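Local coordinates for TPR repeat-containing protein YrrB (Bacillus subtilis, PDB 2Q7F) that is a monomeric tetratricopeptide-repeat protein that may help RNA sulfuration and RNA processing factors assemble with aminoacyl-tRNA synthetases, at residues Asn53-Ile58 / Leu84-Ser89; Ile61-Leu66 / Leu77-Lys82; Ala195-Gly200 / Glu214-Ala219. One frame throughout, in Å; residues are numbered along the deposited sequence.

Contact 1 of 3, residues Asn53-Ile58 / Leu84-Ser89; sequences NKEDAI and LELDSS
The flat carboxylate of Glu55 meets Leu86 through one oxygen, with Glu55 OE2 4.1 Å from Leu86 CD2. The two side chains cross at about a right angle. The carboxylate of Asp87 takes a bond within its own segment: Ser89 N reaches Asp87 OD1 from above the carboxylate plane, 58° out of it, which makes an Asx turn. The carboxylate of Asp56 is used differently. Asp56 OD2 is met almost along the C-O axis by Ile58 N, at 2.8 Å, and this caps the start of helix 57-69.

Leu86 carries most of the contact. Leu86 CD1 rests against peptide oxygens, 3.6 Å from Glu55 O and just as close to Asp56 O. CG of Leu86 sits beside its backbone N (chi1 -72°), and the branch reaches the turn that runs from Asn53 to Asp56. Buried Ala57 meets both Leu86 and Asp87. Ala57 CB lies 4.3 Å from Leu86 CB and 4.1 Å from Asp87 CB. No hydrogen bond joins the two segments, so the touch is by van der Waals contact, and most of it lies near the surface. Leu84 touches Ala93 and Tyr94 of helix 91-103.

The arrangement is a junction of tetratricopeptide repeats: the turn that ends TPR 1 leads into the antiparallel helix hairpin of TPR 2 and packs against the end of its second helix.

Contact 2 of 3, residues Ile61-Leu66 / Leu77-Lys82; sequences INFANL and LAFYDK
Ala64 sits at the apolar centre, touching both Phe79 and Tyr80. Ala64 CB lies over the middle of the Tyr80 ring, 3.4 Å from its centroid, a CH-pi contact. Ala64 CB is also 3.6 Å from Phe79 CB. The small residue is consistent with the close approach of the helices, the axes of the short segments being 8.2 Å apart. Next to it, Phe63 turns its ring edge to the face of Phe79 in a T-shaped stack, planes at 89°. CG of Phe63 is anti to its backbone N (chi1 -168°), which carries the ring to Phe79, and Phe63 CD2 comes to 3.3 Å from Phe79 CZ. This is the antiparallel helix pair of a tetratricopeptide repeat, TPR 2. Phe46 touches Phe63 and Ile50 touches Phe79, both from helix 46-50.

The side chains of Ile61 and Tyr80 cross at about a right angle, with Ile61 CG2 4.1 Å from Tyr80 CE1. Further out lies the polar edge. Tyr80 OH donates to Asn65 OD1 at 2.7 Å, in the carbonyl plane and with a C=O...O angle of 148°. This bond would limit the turning of the Asn65 amide. Ser68 OG makes a second, weak hydrogen bond with the same hydroxyl.

Contact 3 of 3, residues Ala195-Gly200 / Glu214-Ala219; sequences AFYNAG and EMLDKA
Phe196 packs against Met215, Lys218 and Ala219 in the antiparallel helix hairpin of TPR 6. The axes of the two short segments approach to 7.5 Å. In the tight part, Gly200 CA is 5.0 Å from Leu216 CA. A CB on Gly200 would clash with Leu216 CD1, so the lack of a side chain allows the approach. Leu216 CD1 also lies 3.9 Å from Tyr197 CD1, the two side chains running side by side. Helix 227-233 touches Tyr197 with Leu228, Ala229 and Ala232.

Phe196 is buried and central to the contact. Phe196 CB is 3.4 Å from Met215 O and 3.9 Å from Ala219 CB. Met215 SD meets the ring at the edge, in plane, a Met-aromatic contact. Putting an alanine here would probably strip Met215 SD and the methylenes of Lys218 of their ring partner and open a gap between the helices.

The solvent side is the far end of exposed Lys218, which bends at chi2 and chi3 lead off. Its CG, anti to the backbone N (chi1 -161°), brings the aliphatic part to the ring. Lys218 CG is 3.8 Å from the centroid of the Phe196 ring, over its face, a CH-pi contact, and Lys218 CD lies 3.6 Å from Phe196 CZ.

How the contacts relate
From the N terminus, the chain passes through 53-58 into helix 57-69, turns, and returns along helix 73-86. Contact 2 closes the inner loop, joining the middles of these two helices. Contact 1 closes the wider loop around it, where the start of the first helix meets the end of the second. Contact 2 is therefore nested in contact 1, and their centres are about 10 Å apart. Contact 2 ties the TPR 2 hairpin; contact 1 adds the turn ending TPR 1. After further repeats, contact 3 closes its own short loop between 200 and 214, joining helices 193-205 and 211-222 in TPR 6. It follows in series, on the opposite side of the chain's centre, with its centre about 44 Å from that of contact 2.

Contact 1 of 3, residues Asn53-Ile58 / Leu84-Ser89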
# COMPACT_ATOMS: atom_id res chain seq x y z
N ASN A 53 8.82 -25.37 23.32
CA ASN A 53 8.67 -25.35 21.86
C ASN A 53 9.75 -24.51 21.17
O ASN A 53 9.56 -24.05 20.04
CB ASN A 53 7.29 -24.81 21.46
CG ASN A 53 6.21 -25.87 21.47
OD1 ASN A 53 5.32 -25.85 20.62
ND2 ASN A 53 6.28 -26.79 22.42
N LYS A 54 10.87 -24.31 21.87
CA LYS A 54 11.95 -23.43 21.44
C LYS A 54 12.25 -23.47 19.94
O LYS A 54 12.78 -22.52 19.38
CB LYS A 54 13.25 -23.75 22.20
CG LYS A 54 13.18 -23.66 23.71
CD LYS A 54 13.04 -22.24 24.21
CE LYS A 54 12.99 -22.21 25.74
NZ LYS A 54 12.12 -23.29 26.31
N GLU A 55 11.89 -24.59 19.31
CA GLU A 55 12.25 -24.88 17.92
C GLU A 55 11.24 -24.39 16.89
O GLU A 55 11.58 -24.25 15.71
CB GLU A 55 12.48 -26.40 17.76
CG GLU A 55 13.94 -26.85 17.91
CD GLU A 55 14.78 -25.90 18.77
OE1 GLU A 55 14.67 -25.95 20.02
OE2 GLU A 55 15.56 -25.11 18.18
N ASP A 56 10.01 -24.12 17.32
CA ASP A 56 8.97 -23.67 16.40
C ASP A 56 8.99 -22.14 16.18
O ASP A 56 9.10 -21.37 17.13
CB ASP A 56 7.59 -24.14 16.88
CG ASP A 56 6.54 -24.13 15.77
OD1 ASP A 56 5.80 -25.13 15.65
OD2 ASP A 56 6.46 -23.14 15.00
N ALA A 57 8.87 -21.73 14.93
CA ALA A 57 8.85 -20.31 14.55
C ALA A 57 7.51 -19.63 14.85
O ALA A 57 7.50 -18.51 15.34
CB ALA A 57 9.19 -20.16 13.06
N ILE A 58 6.42 -20.34 14.56
CA ILE A 58 5.03 -19.84 14.72
C ILE A 58 4.75 -19.11 16.04
O ILE A 58 4.21 -18.01 16.01
CB ILE A 58 3.96 -20.98 14.50
CG1 ILE A 58 4.19 -21.74 13.18
CG2 ILE A 58 2.53 -20.44 14.61
CD1 ILE A 58 3.80 -20.98 11.91
N LEU A 84 12.73 -16.10 11.84
CA LEU A 84 13.44 -16.20 10.55
C LEU A 84 14.77 -16.94 10.67
O LEU A 84 15.28 -17.49 9.69
CB LEU A 84 13.68 -14.81 9.97
CG LEU A 84 12.41 -14.07 9.52
CD1 LEU A 84 12.67 -12.60 9.22
CD2 LEU A 84 11.76 -14.78 8.34
N GLU A 85 15.32 -16.93 11.87
CA GLU A 85 16.50 -17.68 12.20
C GLU A 85 16.15 -19.17 12.31
O GLU A 85 17.01 -20.03 12.15
CB GLU A 85 17.06 -17.16 13.52
CG GLU A 85 18.52 -17.48 13.77
CD GLU A 85 18.71 -18.78 14.55
OE1 GLU A 85 18.17 -18.90 15.68
OE2 GLU A 85 19.40 -19.67 14.03
N LEU A 86 14.88 -19.47 12.58
CA LEU A 86 14.42 -20.84 12.72
C LEU A 86 13.87 -21.36 11.42
O LEU A 86 14.16 -22.49 11.03
CB LEU A 86 13.34 -20.93 13.80
CG LEU A 86 13.71 -20.78 15.27
CD1 LEU A 86 12.44 -20.77 16.08
CD2 LEU A 86 14.66 -21.87 15.76
N ASP A 87 13.06 -20.55 10.75
CA ASP A 87 12.51 -20.88 9.45
C ASP A 87 12.64 -19.64 8.60
O ASP A 87 11.82 -18.72 8.72
CB ASP A 87 11.04 -21.31 9.57
CG ASP A 87 10.39 -21.60 8.21
OD1 ASP A 87 11.11 -21.68 7.19
OD2 ASP A 87 9.15 -21.75 8.15
N SER A 88 13.66 -19.61 7.75
CA SER A 88 13.88 -18.50 6.84
C SER A 88 12.88 -18.46 5.69
O SER A 88 12.98 -17.61 4.81
CB SER A 88 15.32 -18.51 6.31
OG SER A 88 15.53 -19.62 5.45
N SER A 89 11.89 -19.36 5.71
CA SER A 89 10.79 -19.33 4.75
C SER A 89 9.46 -18.85 5.34
O SER A 89 8.44 -18.85 4.64
CB SER A 89 10.59 -20.70 4.09
OG SER A 89 11.38 -20.82 2.92

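Contact 2 of 3, residues Ile61-Leu66 / Leu77-Lys82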
# COMPACT_ATOMS: atom_id res chain seq x y z
N ILE A 61 6.37 -15.80 16.02
CA ILE A 61 5.67 -14.89 15.12
C ILE A 61 4.42 -14.31 15.80
O ILE A 61 4.20 -13.10 15.77
CB ILE A 61 5.27 -15.54 13.78
CG1 ILE A 61 6.51 -16.14 13.08
CG2 ILE A 61 4.59 -14.52 12.88
CD1 ILE A 61 6.19 -17.02 11.89
N ASN A 62 3.64 -15.18 16.43
CA ASN A 62 2.44 -14.75 17.15
C ASN A 62 2.74 -13.74 18.24
O ASN A 62 2.00 -12.77 18.40
CB ASN A 62 1.73 -15.94 17.76
CG ASN A 62 1.11 -16.84 16.73
OD1 ASN A 62 0.85 -18.01 17.00
ND2 ASN A 62 0.85 -16.30 15.53
N PHE A 63 3.83 -13.97 18.98
CA PHE A 63 4.21 -13.06 20.04
C PHE A 63 4.65 -11.72 19.48
O PHE A 63 4.34 -10.67 20.05
CB PHE A 63 5.28 -13.65 20.96
CG PHE A 63 5.50 -12.86 22.23
CD1 PHE A 63 4.42 -12.48 23.03
CD2 PHE A 63 6.78 -12.51 22.64
CE1 PHE A 63 4.62 -11.76 24.21
CE2 PHE A 63 6.98 -11.78 23.82
CZ PHE A 63 5.91 -11.41 24.60
N ALA A 64 5.35 -11.76 18.34
CA ALA A 64 5.76 -10.55 17.63
C ALA A 64 4.57 -9.76 17.08
O ALA A 64 4.55 -8.53 17.15
CB ALA A 64 6.73 -10.90 16.52
N ASN A 65 3.57 -10.48 16.56
CA ASN A 65 2.30 -9.86 16.17
C ASN A 65 1.61 -9.17 17.34
O ASN A 65 1.03 -8.10 17.19
CB ASN A 65 1.34 -10.89 15.54
CG ASN A 65 1.85 -11.43 14.21
OD1 ASN A 65 2.72 -10.84 13.58
ND2 ASN A 65 1.30 -12.56 13.78
N LEU A 66 1.68 -9.78 18.51
CA LEU A 66 1.08 -9.20 19.70
C LEU A 66 1.86 -7.93 20.07
O LEU A 66 1.26 -6.87 20.29
CB LEU A 66 1.04 -10.23 20.82
CG LEU A 66 0.30 -10.08 22.16
CD1 LEU A 66 1.25 -9.69 23.27
CD2 LEU A 66 -0.91 -9.15 22.12
N LEU A 77 10.40 -6.83 16.29
CA LEU A 77 11.47 -7.10 15.33
C LEU A 77 12.46 -8.14 15.80
O LEU A 77 12.98 -8.91 14.99
CB LEU A 77 12.23 -5.82 14.95
CG LEU A 77 11.52 -4.88 13.97
CD1 LEU A 77 12.22 -3.53 13.86
CD2 LEU A 77 11.28 -5.52 12.58
N ALA A 78 12.73 -8.16 17.10
CA ALA A 78 13.62 -9.16 17.66
C ALA A 78 12.98 -10.54 17.61
O ALA A 78 13.65 -11.54 17.38
CB ALA A 78 14.03 -8.80 19.05
N PHE A 79 11.67 -10.61 17.79
CA PHE A 79 10.98 -11.90 17.72
C PHE A 79 10.82 -12.42 16.29
O PHE A 79 11.01 -13.61 16.05
CB PHE A 79 9.65 -11.87 18.47
CG PHE A 79 9.80 -12.05 19.95
CD1 PHE A 79 9.88 -13.33 20.50
CD2 PHE A 79 9.89 -10.96 20.79
CE1 PHE A 79 10.04 -13.51 21.86
CE2 PHE A 79 10.04 -11.13 22.17
CZ PHE A 79 10.11 -12.42 22.70
N TYR A 80 10.49 -11.52 15.34
CA TYR A 80 10.46 -11.88 13.91
C TYR A 80 11.83 -12.36 13.48
O TYR A 80 11.95 -13.33 12.73
CB TYR A 80 10.06 -10.70 13.02
CG TYR A 80 8.62 -10.25 13.17
CD1 TYR A 80 7.55 -11.16 13.01
CD2 TYR A 80 8.32 -8.91 13.45
CE1 TYR A 80 6.22 -10.74 13.15
CE2 TYR A 80 6.99 -8.48 13.60
CZ TYR A 80 5.96 -9.40 13.44
OH TYR A 80 4.66 -8.97 13.58
N ASP A 81 12.87 -11.70 13.98
CA ASP A 81 14.25 -12.09 13.71
C ASP A 81 14.46 -13.56 14.11
O ASP A 81 14.95 -14.36 13.32
CB ASP A 81 15.24 -11.18 14.44
CG ASP A 81 16.67 -11.43 14.04
OD1 ASP A 81 17.43 -11.99 14.86
OD2 ASP A 81 17.05 -11.09 12.90
N LYS A 82 14.05 -13.89 15.33
CA LYS A 82 14.17 -15.24 15.85
C LYS A 82 13.42 -16.27 15.00
O LYS A 82 13.96 -17.34 14.70
CB LYS A 82 13.69 -15.27 17.31
CG LYS A 82 13.85 -16.63 18.03
CD LYS A 82 15.28 -17.17 17.97
CE LYS A 82 15.30 -18.60 18.50
NZ LYS A 82 16.67 -19.15 18.57

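Contact 3 of 3, residues Ala195-Gly200 / Glu214-Ala219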
# COMPACT_ATOMS: atom_id res chain seq x y z
N ALA A 195 -9.12 11.78 -6.36
CA ALA A 195 -9.30 11.06 -7.62
C ALA A 195 -9.65 12.03 -8.73
O ALA A 195 -8.99 12.05 -9.77
CB ALA A 195 -10.37 9.99 -7.48
N PHE A 196 -10.68 12.85 -8.49
CA PHE A 196 -11.09 13.88 -9.45
C PHE A 196 -9.92 14.80 -9.84
O PHE A 196 -9.75 15.11 -11.02
CB PHE A 196 -12.27 14.70 -8.91
CG PHE A 196 -13.62 14.07 -9.19
CD1 PHE A 196 -14.42 13.62 -8.14
CD2 PHE A 196 -14.09 13.95 -10.50
CE1 PHE A 196 -15.66 13.05 -8.40
CE2 PHE A 196 -15.33 13.38 -10.76
CZ PHE A 196 -16.12 12.93 -9.71
N TYR A 197 -9.12 15.19 -8.85
CA TYR A 197 -7.96 16.05 -9.10
C TYR A 197 -6.94 15.36 -9.99
O TYR A 197 -6.45 15.95 -10.96
CB TYR A 197 -7.30 16.49 -7.79
CG TYR A 197 -5.87 16.95 -7.97
CD1 TYR A 197 -5.58 18.20 -8.54
CD2 TYR A 197 -4.81 16.14 -7.58
CE1 TYR A 197 -4.26 18.63 -8.70
CE2 TYR A 197 -3.49 16.55 -7.74
CZ TYR A 197 -3.23 17.79 -8.30
OH TYR A 197 -1.92 18.19 -8.45
N ASN A 198 -6.63 14.11 -9.65
CA ASN A 198 -5.66 13.33 -10.41
C ASN A 198 -6.16 12.96 -11.81
O ASN A 198 -5.37 12.80 -12.74
CB ASN A 198 -5.22 12.09 -9.62
CG ASN A 198 -4.28 12.44 -8.48
OD1 ASN A 198 -3.09 12.64 -8.69
ND2 ASN A 198 -4.82 12.53 -7.27
N ALA A 199 -7.48 12.84 -11.94
CA ALA A 199 -8.13 12.70 -13.24
C ALA A 199 -7.93 14.00 -14.02
O ALA A 199 -7.55 13.98 -15.19
CB ALA A 199 -9.62 12.41 -13.08
N GLY A 200 -8.16 15.11 -13.33
CA GLY A 200 -7.96 16.44 -13.90
C GLY A 200 -6.56 16.60 -14.46
O GLY A 200 -6.39 17.13 -15.55
N GLU A 214 -13.31 20.33 -16.08
CA GLU A 214 -14.52 19.64 -15.61
C GLU A 214 -14.26 18.79 -14.36
O GLU A 214 -14.91 18.99 -13.33
CB GLU A 214 -15.10 18.79 -16.75
CG GLU A 214 -16.21 17.80 -16.35
CD GLU A 214 -16.60 16.88 -17.50
OE1 GLU A 214 -16.99 17.39 -18.57
OE2 GLU A 214 -16.53 15.64 -17.32
N MET A 215 -13.31 17.86 -14.46
CA MET A 215 -12.94 16.98 -13.35
C MET A 215 -12.34 17.76 -12.18
O MET A 215 -12.56 17.41 -11.01
CB MET A 215 -11.95 15.90 -13.82
CG MET A 215 -12.50 14.93 -14.86
SD MET A 215 -13.83 13.89 -14.25
CE MET A 215 -14.58 13.35 -15.79
N LEU A 216 -11.60 18.82 -12.51
CA LEU A 216 -10.95 19.69 -11.54
C LEU A 216 -11.99 20.46 -10.72
O LEU A 216 -11.84 20.61 -9.50
CB LEU A 216 -10.03 20.67 -12.27
CG LEU A 216 -8.64 21.05 -11.75
CD1 LEU A 216 -7.87 19.85 -11.23
CD2 LEU A 216 -7.88 21.72 -12.87
N ASP A 217 -13.04 20.93 -11.40
CA ASP A 217 -14.17 21.59 -10.75
C ASP A 217 -14.72 20.73 -9.63
O ASP A 217 -14.78 21.16 -8.48
CB ASP A 217 -15.29 21.86 -11.77
CG ASP A 217 -14.96 22.98 -12.73
OD1 ASP A 217 -14.18 23.88 -12.36
OD2 ASP A 217 -15.48 22.96 -13.87
N LYS A 218 -15.08 19.50 -9.98
CA LYS A 218 -15.72 18.57 -9.06
C LYS A 218 -14.86 18.26 -7.84
O LYS A 218 -15.39 17.87 -6.79
CB LYS A 218 -16.14 17.29 -9.79
CG LYS A 218 -17.20 16.48 -9.05
CD LYS A 218 -18.18 15.81 -10.00
CE LYS A 218 -19.40 16.67 -10.26
NZ LYS A 218 -20.55 15.86 -10.74
N ALA A 219 -13.55 18.45 -7.96
CA ALA A 219 -12.63 18.27 -6.83
C ALA A 219 -12.74 19.42 -5.84
O ALA A 219 -12.76 19.20 -4.63
CB ALA A 219 -11.19 18.12 -7.32